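Local coordinates for austinoid biosynthesis clusters protein H (Emericella nidulans FGSC A4, PDB 5X9K) that takes part in the biosynthesis of the fungal meroterpenoids austinol and dehydroaustinol as a homodimeric member of the trt14 isomerase family, at residues T126-I131 with F144-D149; R93-A98 with V110-G115. All blocks are in the same frame, centred on the assembly; numbering follows the deposited sequence.

Contact 1 of 2, residues T126-I131 with F144-D149; sequences TEYVYI and FFQFAD
Val129 pairs with Phe147, and Ile131 with Phe145, as hydrogen-bonded antiparallel pairs whose strand axes approach to 4.6 Å at 152°. This is the beta hairpin of strands 122-134 and 141-148, within a curved mixed sheet backed by helices, consistent with an NTF2-like fold. The N-H groups of Val129 and Phe147 each point to the other's O in its carbonyl plane, the shorter bond being Phe147 N to Val129 O at 2.8 Å.

On the face bearing Phe145 and Phe147, Ile131 CD1 rests over the Phe145 ring, 3.9 Å from its centroid and offset toward the rim. The opposite face carries Tyr128, Tyr130, Gln146 and Ala148. The CB bond of Phe144 leads away from the other strand, but with CG anti to N (chi1 177°) the ring swings back and turns its edge to the face of Tyr130, a T-shaped stack with centroids 4.8 Å apart. Phe144 CE1 sits above the centre of the Tyr130 ring, while Gln146 CB packs against Tyr130 CE1 at 3.5 Å. A water bridges Tyr130 OH and Gln146 OE1.

Asp149, at the N-cap position of helix 150-167, bonds weakly through N to Glu127 O, and its OD2 is hydrogen-bonded to Thr152 OG1. Ser63 N of the second subunit binds Glu127 OE2. One water donates to Glu127 OE2 at 2.6 Å and to Asp149 OD2 at 2.8 Å.

Contact 2 of 2, residues R93-A98 with V110-G115; sequences RVKDGA and VLHIEG
Arg93 and Glu114 form a hydrogen-bonded antiparallel pair, and Lys95 N continues the join as strand 87-94 ends, reaching His112 O at 2.9 Å. The Lys95 side chain then runs out alongside that of His112, pointing the same way. Its CB lies over one face of the imidazole and 3.7 Å from His112 O. CG faces the Glu114 carboxylate, and CD meets His112 CE1 at 3.5 Å, so the chain touches the ring with CD and the carboxylate with CG. CE passes Glu114 OE2 at 3.9 Å. The chain is extended up to there, and a single bend at its last torsion (chi4 68°) brings NZ to Glu114 OE2 at 2.7 Å. This salt bridge uses the anti side of OE2, with NZ 34° out of the carboxylate plane.

The far end of His112 is held from elsewhere: Glu127 OE1 bonds NE2, and Phe61 and Phe145 of the second subunit meet the ring edge-to-face. Val94, whose CB bond points away from strand 108-119, still packs CG2 on Leu111 CD2 at 3.8 Å and also meets Ile113 CD1; helix 26-38 covers this patch, Leu34 touching Val94 and Val37 touching both partners.

Lys95 to Ala98 make a type II turn, closed by Ala98 N to Lys95 O, with Gly97 at a positive phi of 85°. A water links Ala98 O to His112 N past the turn. This type II turn interrupts antiparallel pairing along one edge of strand 108-119: the chain leaves it after Lys95 and rejoins it at strand 101-103, where Val101 pairs with Val110.

Contacts 1 and 2 belong to one sheet, in which strand 108-119 supplies one side of contact 2 and its direct neighbour, strand 122-134, one side of contact 1. Backbone pairing of Thr126 with Gly115 and of Tyr128 with Ile113 joins these two strands, and the centres of the two contacts lie about 10 Å apart. Contact 1 is buried, its centre about 7 Å from the chain centre, and combines regular main-chain pairing with aromatic packing and acidic groups at one end. Contact 2, its centre about 12 Å out, is partly buried, and a lysine-glutamate salt bridge and a turn replace much of that packing. Both contacts reach the second subunit.

Contact 1 of 2, residues T126-I131 with F144-D149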
ATOM      1  N   THR A 126     -11.397  -6.202  -3.395  1.00 18.19           N
ATOM      2  CA  THR A 126     -10.542  -5.290  -2.665  1.00 16.80           C
ATOM      3  C   THR A 126      -9.221  -5.197  -3.415  1.00 17.25           C
ATOM      4  O   THR A 126      -9.042  -5.818  -4.468  1.00 18.30           O
ATOM      5  CB  THR A 126     -10.378  -5.765  -1.218  1.00 20.38           C
ATOM      6  OG1 THR A 126      -9.864  -4.699  -0.409  1.00 15.13           O
ATOM      7  CG2 THR A 126      -9.465  -7.014  -1.144  1.00 14.35           C
ATOM      8  N   GLU A 127      -8.307  -4.385  -2.898  1.00 13.74           N
ATOM      9  CA  GLU A 127      -6.970  -4.303  -3.468  1.00 12.51           C
ATOM     10  C   GLU A 127      -5.950  -4.030  -2.374  1.00 13.42           C
ATOM     11  O   GLU A 127      -6.293  -3.672  -1.248  1.00 14.38           O
ATOM     12  CB  GLU A 127      -6.881  -3.234  -4.550  1.00 15.58           C
ATOM     13  CG  GLU A 127      -7.388  -1.893  -4.102  1.00 18.31           C
ATOM     14  CD  GLU A 127      -7.502  -0.915  -5.243  1.00 18.70           C
ATOM     15  OE1 GLU A 127      -6.472  -0.639  -5.901  1.00 19.75           O
ATOM     16  OE2 GLU A 127      -8.631  -0.419  -5.472  1.00 20.69           O
ATOM     17  N   TYR A 128      -4.673  -4.201  -2.734  1.00 11.66           N
ATOM     18  CA  TYR A 128      -3.570  -4.050  -1.797  1.00 12.74           C
ATOM     19  C   TYR A 128      -2.320  -3.629  -2.551  1.00 13.59           C
ATOM     20  O   TYR A 128      -2.216  -3.800  -3.766  1.00 15.30           O
ATOM     21  CB  TYR A 128      -3.215  -5.351  -1.056  1.00 15.67           C
ATOM     22  CG  TYR A 128      -4.329  -6.307  -0.732  1.00 15.06           C
ATOM     23  CD1 TYR A 128      -4.759  -6.480   0.591  1.00 16.35           C
ATOM     24  CD2 TYR A 128      -4.924  -7.073  -1.727  1.00 19.03           C
ATOM     25  CE1 TYR A 128      -5.761  -7.378   0.891  1.00 21.21           C
ATOM     26  CE2 TYR A 128      -5.923  -7.958  -1.429  1.00 18.66           C
ATOM     27  CZ  TYR A 128      -6.334  -8.111  -0.128  1.00 20.27           C
ATOM     28  OH  TYR A 128      -7.336  -9.010   0.138  1.00 27.98           O
ATOM     29  N   VAL A 129      -1.350  -3.114  -1.804  1.00 13.09           N
ATOM     30  CA  VAL A 129       0.046  -3.147  -2.213  1.00 13.59           C
ATOM     31  C   VAL A 129       0.721  -4.214  -1.362  1.00 13.24           C
ATOM     32  O   VAL A 129       0.660  -4.163  -0.128  1.00 13.86           O
ATOM     33  CB  VAL A 129       0.730  -1.782  -2.055  1.00 15.58           C
ATOM     34  CG1 VAL A 129       2.200  -1.870  -2.474  1.00 11.73           C
ATOM     35  CG2 VAL A 129      -0.000  -0.720  -2.901  1.00 13.58           C
ATOM     36  N   TYR A 130       1.315  -5.205  -2.014  1.00 11.15           N
ATOM     37  CA  TYR A 130       2.151  -6.171  -1.325  1.00 11.49           C
ATOM     38  C   TYR A 130       3.600  -5.784  -1.551  1.00 11.18           C
ATOM     39  O   TYR A 130       3.994  -5.473  -2.678  1.00 12.32           O
ATOM     40  CB  TYR A 130       1.930  -7.593  -1.857  1.00 13.38           C
ATOM     41  CG  TYR A 130       0.737  -8.347  -1.312  1.00 15.87           C
ATOM     42  CD1 TYR A 130      -0.209  -7.734  -0.494  1.00 16.47           C
ATOM     43  CD2 TYR A 130       0.578  -9.702  -1.602  1.00 15.05           C
ATOM     44  CE1 TYR A 130      -1.289  -8.463   0.016  1.00 14.15           C
ATOM     45  CE2 TYR A 130      -0.480 -10.416  -1.122  1.00 16.55           C
ATOM     46  CZ  TYR A 130      -1.409  -9.808  -0.315  1.00 15.87           C
ATOM     47  OH  TYR A 130      -2.454 -10.558   0.162  1.00 18.02           O
ATOM     48  N   ILE A 131       4.404  -5.831  -0.497  1.00 12.44           N
ATOM     49  CA  ILE A 131       5.867  -5.802  -0.635  1.00 13.41           C
ATOM     50  C   ILE A 131       6.398  -7.107  -0.058  1.00 12.54           C
ATOM     51  O   ILE A 131       6.343  -7.319   1.159  1.00 13.69           O
ATOM     52  CB  ILE A 131       6.503  -4.595   0.063  1.00 17.58           C
ATOM     53  CG1 ILE A 131       5.971  -3.289  -0.536  1.00 14.32           C
ATOM     54  CG2 ILE A 131       8.018  -4.658  -0.080  1.00 14.64           C
ATOM     55  CD1 ILE A 131       6.428  -2.037   0.195  1.00 17.00           C
ATOM     56  N   PHE A 144       6.444 -10.087   4.700  1.00 16.42           N
ATOM     57  CA  PHE A 144       5.182  -9.992   3.965  1.00 16.28           C
ATOM     58  C   PHE A 144       4.527  -8.691   4.427  1.00 16.99           C
ATOM     59  O   PHE A 144       3.858  -8.660   5.463  1.00 14.53           O
ATOM     60  CB  PHE A 144       4.311 -11.231   4.247  1.00 15.90           C
ATOM     61  CG  PHE A 144       2.944 -11.214   3.605  1.00 15.14           C
ATOM     62  CD1 PHE A 144       2.615 -10.313   2.585  1.00 13.08           C
ATOM     63  CD2 PHE A 144       1.983 -12.126   4.015  1.00 19.89           C
ATOM     64  CE1 PHE A 144       1.354 -10.314   2.019  1.00 16.26           C
ATOM     65  CE2 PHE A 144       0.714 -12.142   3.436  1.00 22.46           C
ATOM     66  CZ  PHE A 144       0.400 -11.229   2.441  1.00 19.52           C
ATOM     67  N   PHE A 145       4.756  -7.619   3.663  1.00 14.38           N
ATOM     68  CA  PHE A 145       4.124  -6.318   3.882  1.00 15.79           C
ATOM     69  C   PHE A 145       2.854  -6.261   3.044  1.00 15.12           C
ATOM     70  O   PHE A 145       2.871  -6.602   1.858  1.00 13.79           O
ATOM     71  CB  PHE A 145       5.102  -5.190   3.498  1.00 12.41           C
ATOM     72  CG  PHE A 145       4.487  -3.792   3.387  1.00 16.44           C
ATOM     73  CD1 PHE A 145       3.719  -3.422   2.285  1.00 13.13           C
ATOM     74  CD2 PHE A 145       4.771  -2.826   4.340  1.00 18.49           C
ATOM     75  CE1 PHE A 145       3.197  -2.106   2.168  1.00 14.03           C
ATOM     76  CE2 PHE A 145       4.257  -1.524   4.231  1.00 15.95           C
ATOM     77  CZ  PHE A 145       3.468  -1.173   3.145  1.00 15.59           C
ATOM     78  N   GLN A 146       1.755  -5.849   3.652  1.00 13.77           N
ATOM     79  CA  GLN A 146       0.574  -5.529   2.864  1.00 12.26           C
ATOM     80  C   GLN A 146      -0.006  -4.206   3.318  1.00 16.16           C
ATOM     81  O   GLN A 146       0.004  -3.881   4.508  1.00 15.47           O
ATOM     82  CB  GLN A 146      -0.476  -6.630   2.943  1.00 15.79           C
ATOM     83  CG  GLN A 146      -1.226  -6.714   4.225  1.00 21.09           C
ATOM     84  CD  GLN A 146      -2.243  -7.818   4.175  1.00 29.27           C
ATOM     85  OE1 GLN A 146      -3.302  -7.671   3.563  1.00 29.06           O
ATOM     86  NE2 GLN A 146      -1.918  -8.948   4.794  1.00 25.50           N
ATOM     87  N   PHE A 147      -0.452  -3.418   2.350  1.00 12.38           N
ATOM     88  CA  PHE A 147      -1.121  -2.151   2.606  1.00 13.32           C
ATOM     89  C   PHE A 147      -2.503  -2.342   2.019  1.00 11.27           C
ATOM     90  O   PHE A 147      -2.648  -2.481   0.799  1.00 12.90           O
ATOM     91  CB  PHE A 147      -0.373  -0.974   1.980  1.00 13.79           C
ATOM     92  CG  PHE A 147      -0.852   0.387   2.457  1.00 12.98           C
ATOM     93  CD1 PHE A 147      -2.101   0.861   2.099  1.00 14.59           C
ATOM     94  CD2 PHE A 147      -0.027   1.188   3.242  1.00 14.95           C
ATOM     95  CE1 PHE A 147      -2.536   2.109   2.526  1.00 16.46           C
ATOM     96  CE2 PHE A 147      -0.448   2.454   3.679  1.00 13.78           C
ATOM     97  CZ  PHE A 147      -1.716   2.908   3.309  1.00 15.67           C
ATOM     98  N   ALA A 148      -3.503  -2.408   2.893  1.00 15.09           N
ATOM     99  CA  ALA A 148      -4.832  -2.844   2.508  1.00 17.08           C
ATOM    100  C   ALA A 148      -5.706  -1.658   2.121  1.00 14.97           C
ATOM    101  O   ALA A 148      -5.429  -0.502   2.462  1.00 14.24           O
ATOM    102  CB  ALA A 148      -5.487  -3.617   3.653  1.00 18.67           C
ATOM    103  N   ASP A 149      -6.754  -1.970   1.366  1.00 13.73           N
ATOM    104  CA  ASP A 149      -7.859  -1.054   1.076  1.00 14.16           C
ATOM    105  C   ASP A 149      -8.835  -1.195   2.239  1.00 12.85           C
ATOM    106  O   ASP A 149      -9.716  -2.050   2.241  1.00 14.53           O
ATOM    107  CB  ASP A 149      -8.482  -1.406  -0.270  1.00 12.39           C
ATOM    108  CG  ASP A 149      -9.785  -0.655  -0.550  1.00 17.10           C
ATOM    109  OD1 ASP A 149     -10.076   0.353   0.118  1.00 15.10           O
ATOM    110  OD2 ASP A 149     -10.506  -1.089  -1.463  1.00 16.32           O
TER
HETATM  111  O   HOH W   1      -7.790  -4.848   1.210  1.00 18.91           O
HETATM  112  O   HOH W   2     -10.808  -0.302  -4.133  1.00 19.36           O
HETATM  113  O   HOH W   3      -3.813  -9.800   2.197  1.00 27.44           O

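Contact 2 of 2, residues R93-A98 with V110-G115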
ATOM      1  N   ARG A  93      -4.682 -11.347  -7.786  1.00 19.08           N
ATOM      2  CA  ARG A  93      -4.111 -11.152  -9.110  1.00 19.94           C
ATOM      3  C   ARG A  93      -3.412  -9.804  -9.161  1.00 22.49           C
ATOM      4  O   ARG A  93      -3.879  -8.839  -8.554  1.00 18.01           O
ATOM      5  CB  ARG A  93      -5.200 -11.203 -10.195  1.00 26.54           C
ATOM      6  CG  ARG A  93      -4.661 -11.203 -11.628  1.00 44.49           C
ATOM      7  CD  ARG A  93      -4.881 -12.550 -12.327  1.00 48.39           C
ATOM      8  NE  ARG A  93      -6.283 -12.762 -12.690  1.00 48.76           N
ATOM      9  CZ  ARG A  93      -6.782 -13.916 -13.128  1.00 46.75           C
ATOM     10  NH1 ARG A  93      -6.001 -14.981 -13.258  1.00 45.39           N
ATOM     11  NH2 ARG A  93      -8.071 -14.009 -13.434  1.00 47.93           N
ATOM     12  N   VAL A  94      -2.297  -9.732  -9.885  1.00 17.17           N
ATOM     13  CA  VAL A  94      -1.691  -8.432 -10.143  1.00 18.13           C
ATOM     14  C   VAL A  94      -2.613  -7.632 -11.053  1.00 23.93           C
ATOM     15  O   VAL A  94      -3.085  -8.135 -12.080  1.00 20.87           O
ATOM     16  CB  VAL A  94      -0.301  -8.609 -10.764  1.00 18.38           C
ATOM     17  CG1 VAL A  94       0.283  -7.269 -11.175  1.00 21.57           C
ATOM     18  CG2 VAL A  94       0.607  -9.322  -9.776  1.00 18.83           C
ATOM     19  N   LYS A  95      -2.885  -6.387 -10.677  1.00 20.00           N
ATOM     20  CA  LYS A  95      -3.743  -5.537 -11.494  1.00 24.74           C
ATOM     21  C   LYS A  95      -3.152  -5.371 -12.893  1.00 25.35           C
ATOM     22  O   LYS A  95      -1.948  -5.172 -13.056  1.00 25.16           O
ATOM     23  CB  LYS A  95      -3.928  -4.185 -10.808  1.00 23.03           C
ATOM     24  CG  LYS A  95      -5.091  -3.351 -11.318  1.00 28.76           C
ATOM     25  CD  LYS A  95      -5.152  -2.018 -10.573  1.00 30.31           C
ATOM     26  CE  LYS A  95      -6.293  -1.152 -11.054  1.00 28.20           C
ATOM     27  NZ  LYS A  95      -7.597  -1.750 -10.683  1.00 30.03           N
ATOM     28  N   ASP A  96      -4.000  -5.494 -13.916  1.00 30.03           N
ATOM     29  CA  ASP A  96      -3.512  -5.377 -15.286  1.00 31.64           C
ATOM     30  C   ASP A  96      -2.914  -3.996 -15.506  1.00 30.64           C
ATOM     31  O   ASP A  96      -3.459  -2.982 -15.056  1.00 32.10           O
ATOM     32  CB  ASP A  96      -4.638  -5.640 -16.296  1.00 38.53           C
ATOM     33  CG  ASP A  96      -4.117  -5.866 -17.727  1.00 40.09           C
ATOM     34  OD1 ASP A  96      -3.173  -6.665 -17.916  1.00 43.97           O
ATOM     35  OD2 ASP A  96      -4.665  -5.260 -18.673  1.00 41.44           O
ATOM     36  N   GLY A  97      -1.769  -3.968 -16.186  1.00 32.20           N
ATOM     37  CA  GLY A  97      -1.003  -2.755 -16.365  1.00 34.62           C
ATOM     38  C   GLY A  97      -0.054  -2.433 -15.235  1.00 28.58           C
ATOM     39  O   GLY A  97       0.842  -1.593 -15.418  1.00 29.71           O
ATOM     40  N   ALA A  98      -0.209  -3.075 -14.074  1.00 26.84           N
ATOM     41  CA  ALA A  98       0.633  -2.801 -12.907  1.00 28.99           C
ATOM     42  C   ALA A  98       1.881  -3.666 -12.995  1.00 26.91           C
ATOM     43  O   ALA A  98       1.898  -4.813 -12.545  1.00 22.81           O
ATOM     44  CB  ALA A  98      -0.128  -3.063 -11.614  1.00 22.37           C
ATOM     45  N   VAL A 110       7.423  -5.684  -5.336  1.00 12.21           N
ATOM     46  CA  VAL A 110       6.288  -4.834  -4.984  1.00 12.90           C
ATOM     47  C   VAL A 110       5.193  -5.052  -6.017  1.00 13.10           C
ATOM     48  O   VAL A 110       5.445  -4.948  -7.227  1.00 12.47           O
ATOM     49  CB  VAL A 110       6.682  -3.350  -4.920  1.00 15.34           C
ATOM     50  CG1 VAL A 110       5.478  -2.515  -4.470  1.00 12.98           C
ATOM     51  CG2 VAL A 110       7.826  -3.158  -3.943  1.00 14.97           C
ATOM     52  N   LEU A 111       3.975  -5.334  -5.544  1.00 11.36           N
ATOM     53  CA  LEU A 111       2.866  -5.684  -6.423  1.00 10.42           C
ATOM     54  C   LEU A 111       1.623  -4.903  -6.044  1.00 12.37           C
ATOM     55  O   LEU A 111       1.284  -4.803  -4.864  1.00 13.85           O
ATOM     56  CB  LEU A 111       2.544  -7.173  -6.341  1.00 13.20           C
ATOM     57  CG  LEU A 111       3.656  -8.133  -6.755  1.00 14.93           C
ATOM     58  CD1 LEU A 111       3.311  -9.552  -6.355  1.00 13.71           C
ATOM     59  CD2 LEU A 111       3.874  -8.039  -8.264  1.00 15.05           C
ATOM     60  N   HIS A 112       0.934  -4.375  -7.055  1.00 11.63           N
ATOM     61  CA  HIS A 112      -0.403  -3.825  -6.873  1.00 16.19           C
ATOM     62  C   HIS A 112      -1.397  -4.957  -7.140  1.00 15.43           C
ATOM     63  O   HIS A 112      -1.561  -5.400  -8.283  1.00 14.87           O
ATOM     64  CB  HIS A 112      -0.606  -2.622  -7.796  1.00 13.02           C
ATOM     65  CG  HIS A 112      -1.885  -1.896  -7.559  1.00 13.07           C
ATOM     66  ND1 HIS A 112      -2.341  -0.905  -8.400  1.00 12.92           N
ATOM     67  CD2 HIS A 112      -2.801  -2.005  -6.567  1.00 19.06           C
ATOM     68  CE1 HIS A 112      -3.493  -0.450  -7.949  1.00 15.40           C
ATOM     69  NE2 HIS A 112      -3.794  -1.098  -6.836  1.00 17.78           N
ATOM     70  N   ILE A 113      -2.054  -5.431  -6.077  1.00 13.75           N
ATOM     71  CA  ILE A 113      -2.836  -6.663  -6.079  1.00 14.68           C
ATOM     72  C   ILE A 113      -4.323  -6.348  -5.993  1.00 16.39           C
ATOM     73  O   ILE A 113      -4.735  -5.462  -5.235  1.00 14.69           O
ATOM     74  CB  ILE A 113      -2.425  -7.550  -4.890  1.00 15.76           C
ATOM     75  CG1 ILE A 113      -0.972  -7.988  -5.033  1.00 15.04           C
ATOM     76  CG2 ILE A 113      -3.379  -8.752  -4.735  1.00 16.41           C
ATOM     77  CD1 ILE A 113      -0.802  -9.063  -6.035  1.00 17.17           C
ATOM     78  N   GLU A 114      -5.126  -7.122  -6.723  1.00 13.65           N
ATOM     79  CA  GLU A 114      -6.579  -7.155  -6.572  1.00 15.35           C
ATOM     80  C   GLU A 114      -6.988  -8.501  -5.993  1.00 19.17           C
ATOM     81  O   GLU A 114      -6.542  -9.547  -6.469  1.00 16.65           O
ATOM     82  CB  GLU A 114      -7.262  -6.947  -7.924  1.00 24.19           C
ATOM     83  CG  GLU A 114      -7.163  -5.538  -8.471  1.00 24.20           C
ATOM     84  CD  GLU A 114      -7.806  -5.428  -9.839  1.00 36.48           C
ATOM     85  OE1 GLU A 114      -7.823  -6.448 -10.563  1.00 30.04           O
ATOM     86  OE2 GLU A 114      -8.300  -4.328 -10.176  1.00 38.47           O
ATOM     87  N   GLY A 115      -7.831  -8.475  -4.954  1.00 14.93           N
ATOM     88  CA  GLY A 115      -8.452  -9.674  -4.418  1.00 15.09           C
ATOM     89  C   GLY A 115      -9.947  -9.645  -4.694  1.00 17.07           C
ATOM     90  O   GLY A 115     -10.610  -8.645  -4.431  1.00 17.65           O
TER
HETATM   91  O   HOH W   4       2.221  -4.767  -9.685  1.00 17.82           O